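Local atomic coordinates of F-BAR domain only protein 1 (Danio rerio, PDB entry 5JP2), a protein that may act at an early step of clathrin-mediated endocytosis and may thereby regulate Bmp signalling through uptake of Bmp receptors. Residues A108-L111 against H112-E116. Residues are numbered along the deposited sequence; the frame is centred on the assembly and turned at random.
Sequences ALTL and HLQRE
Leu-109 and Leu-113, one turn apart on helix 106-119, form the tightly packed side of this local contact: CG of Leu-109 lies 4.1 Å from CD1 of Leu-113, and the two buried side chains cross obliquely. With CG of Leu-109 anti to the backbone N (chi1 180°), CD1 comes to 4.1 Å from Leu-113 CG. Both leucines rest on Phe-59 of helix 55-61, and Leu-113 also meets Tyr-126 and Val-128 of strand 125-137. On the solvent side, exposed Leu-111 touches the Gln-114 side chain at a single point, CD2 to NE2 at 4.1 Å, and the extended chain of Arg-115 leads away. Gln-114, its chain extended beyond CG, passes over the backbone, with CG 3.2 Å from Thr-110 O and OE1 3.4 Å from the methyl CG2 of Thr-110. Lacking CG and the amide, an alanine here would probably leave that methyl and Leu-111 CD2 without their cover on this side. Thr-110 OG1 instead hydrogen-bonds back to Met-106 O. Four i to i+4 backbone hydrogen bonds join the turns, Leu-113 N to Leu-109 O among them (163° at the hydrogen). The pattern is that of a surface alpha-helix with one buried face, here packed against helix 55-61 and the large sheet of the mu homology domain.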
loop_
_atom_site.group_PDB
_atom_site.type_symbol
_atom_site.label_atom_id
_atom_site.label_comp_id
_atom_site.label_asym_id
_atom_site.label_seq_id
_atom_site.Cartn_x
_atom_site.Cartn_y
_atom_site.Cartn_z
ATOM N N ALA B 108 -16.670 -11.330 21.580
ATOM C CA ALA B 108 -15.273 -11.588 21.246
ATOM C C ALA B 108 -14.478 -10.291 21.157
ATOM O O ALA B 108 -13.375 -10.189 21.695
ATOM C CB ALA B 108 -15.179 -12.367 19.936
ATOM N N LEU B 109 -15.033 -9.278 20.491
ATOM C CA LEU B 109 -14.358 -7.986 20.399
ATOM C C LEU B 109 -14.058 -7.415 21.777
ATOM O O LEU B 109 -12.955 -6.916 22.018
ATOM C CB LEU B 109 -15.199 -7.000 19.593
ATOM C CG LEU B 109 -14.559 -5.620 19.465
ATOM C CD1 LEU B 109 -13.226 -5.735 18.752
ATOM C CD2 LEU B 109 -15.466 -4.627 18.776
ATOM N N THR B 110 -15.027 -7.476 22.692
ATOM C CA THR B 110 -14.803 -7.002 24.057
ATOM C C THR B 110 -13.639 -7.718 24.711
ATOM O O THR B 110 -12.758 -7.084 25.300
ATOM C CB THR B 110 -16.062 -7.183 24.900
ATOM O OG1 THR B 110 -17.151 -6.501 24.284
ATOM C CG2 THR B 110 -15.853 -6.643 26.280
ATOM N N LEU B 111 -13.644 -9.050 24.662
ATOM C CA LEU B 111 -12.551 -9.812 25.249
ATOM C C LEU B 111 -11.232 -9.464 24.587
ATOM O O LEU B 111 -10.195 -9.372 25.253
ATOM C CB LEU B 111 -12.823 -11.307 25.123
ATOM C CG LEU B 111 -13.944 -11.827 26.011
ATOM C CD1 LEU B 111 -14.196 -13.281 25.753
ATOM C CD2 LEU B 111 -13.568 -11.615 27.449
ATOM N N HIS B 112 -11.254 -9.252 23.274
ATOM C CA HIS B 112 -10.019 -8.975 22.552
ATOM C C HIS B 112 -9.408 -7.657 22.990
ATOM O O HIS B 112 -8.194 -7.562 23.177
ATOM C CB HIS B 112 -10.282 -8.981 21.050
ATOM C CG HIS B 112 -9.076 -8.663 20.236
ATOM N ND1 HIS B 112 -8.217 -9.630 19.777
ATOM C CD2 HIS B 112 -8.565 -7.481 19.828
ATOM C CE1 HIS B 112 -7.234 -9.061 19.110
ATOM N NE2 HIS B 112 -7.420 -7.758 19.127
ATOM N N LEU B 113 -10.229 -6.624 23.145
ATOM C CA LEU B 113 -9.694 -5.349 23.594
ATOM C C LEU B 113 -9.266 -5.412 25.050
ATOM O O LEU B 113 -8.260 -4.804 25.417
ATOM C CB LEU B 113 -10.715 -4.240 23.365
ATOM C CG LEU B 113 -11.129 -4.057 21.912
ATOM C CD1 LEU B 113 -12.329 -3.148 21.810
ATOM C CD2 LEU B 113 -9.985 -3.545 21.069
ATOM N N GLN B 114 -10.010 -6.139 25.891
ATOM C CA GLN B 114 -9.608 -6.305 27.284
ATOM C C GLN B 114 -8.209 -6.877 27.370
ATOM O O GLN B 114 -7.402 -6.437 28.188
ATOM C CB GLN B 114 -10.575 -7.223 28.028
ATOM C CG GLN B 114 -11.911 -6.625 28.375
ATOM C CD GLN B 114 -12.801 -7.613 29.109
ATOM O OE1 GLN B 114 -14.025 -7.534 29.047
ATOM N NE2 GLN B 114 -12.180 -8.552 29.815
ATOM N N ARG B 115 -7.903 -7.855 26.523
ATOM C CA ARG B 115 -6.566 -8.424 26.531
ATOM C C ARG B 115 -5.562 -7.393 26.055
ATOM O O ARG B 115 -4.513 -7.202 26.675
ATOM C CB ARG B 115 -6.509 -9.671 25.654
ATOM C CG ARG B 115 -5.138 -10.309 25.610
ATOM C CD ARG B 115 -5.149 -11.613 24.822
ATOM N NE ARG B 115 -3.807 -12.149 24.593
ATOM C CZ ARG B 115 -3.062 -11.880 23.524
ATOM N NH1 ARG B 115 -1.855 -12.409 23.398
ATOM N NH2 ARG B 115 -3.519 -11.068 22.583
ATOM N N GLU B 116 -5.889 -6.691 24.975
ATOM C CA GLU B 116 -4.983 -5.677 24.457
ATOM C C GLU B 116 -4.693 -4.627 25.513
ATOM O O GLU B 116 -3.542 -4.241 25.724
ATOM C CB GLU B 116 -5.582 -5.045 23.209
ATOM C CG GLU B 116 -5.629 -5.971 22.015
ATOM C CD GLU B 116 -4.258 -6.311 21.476
ATOM O OE1 GLU B 116 -3.289 -5.617 21.830
ATOM O OE2 GLU B 116 -4.148 -7.266 20.685
#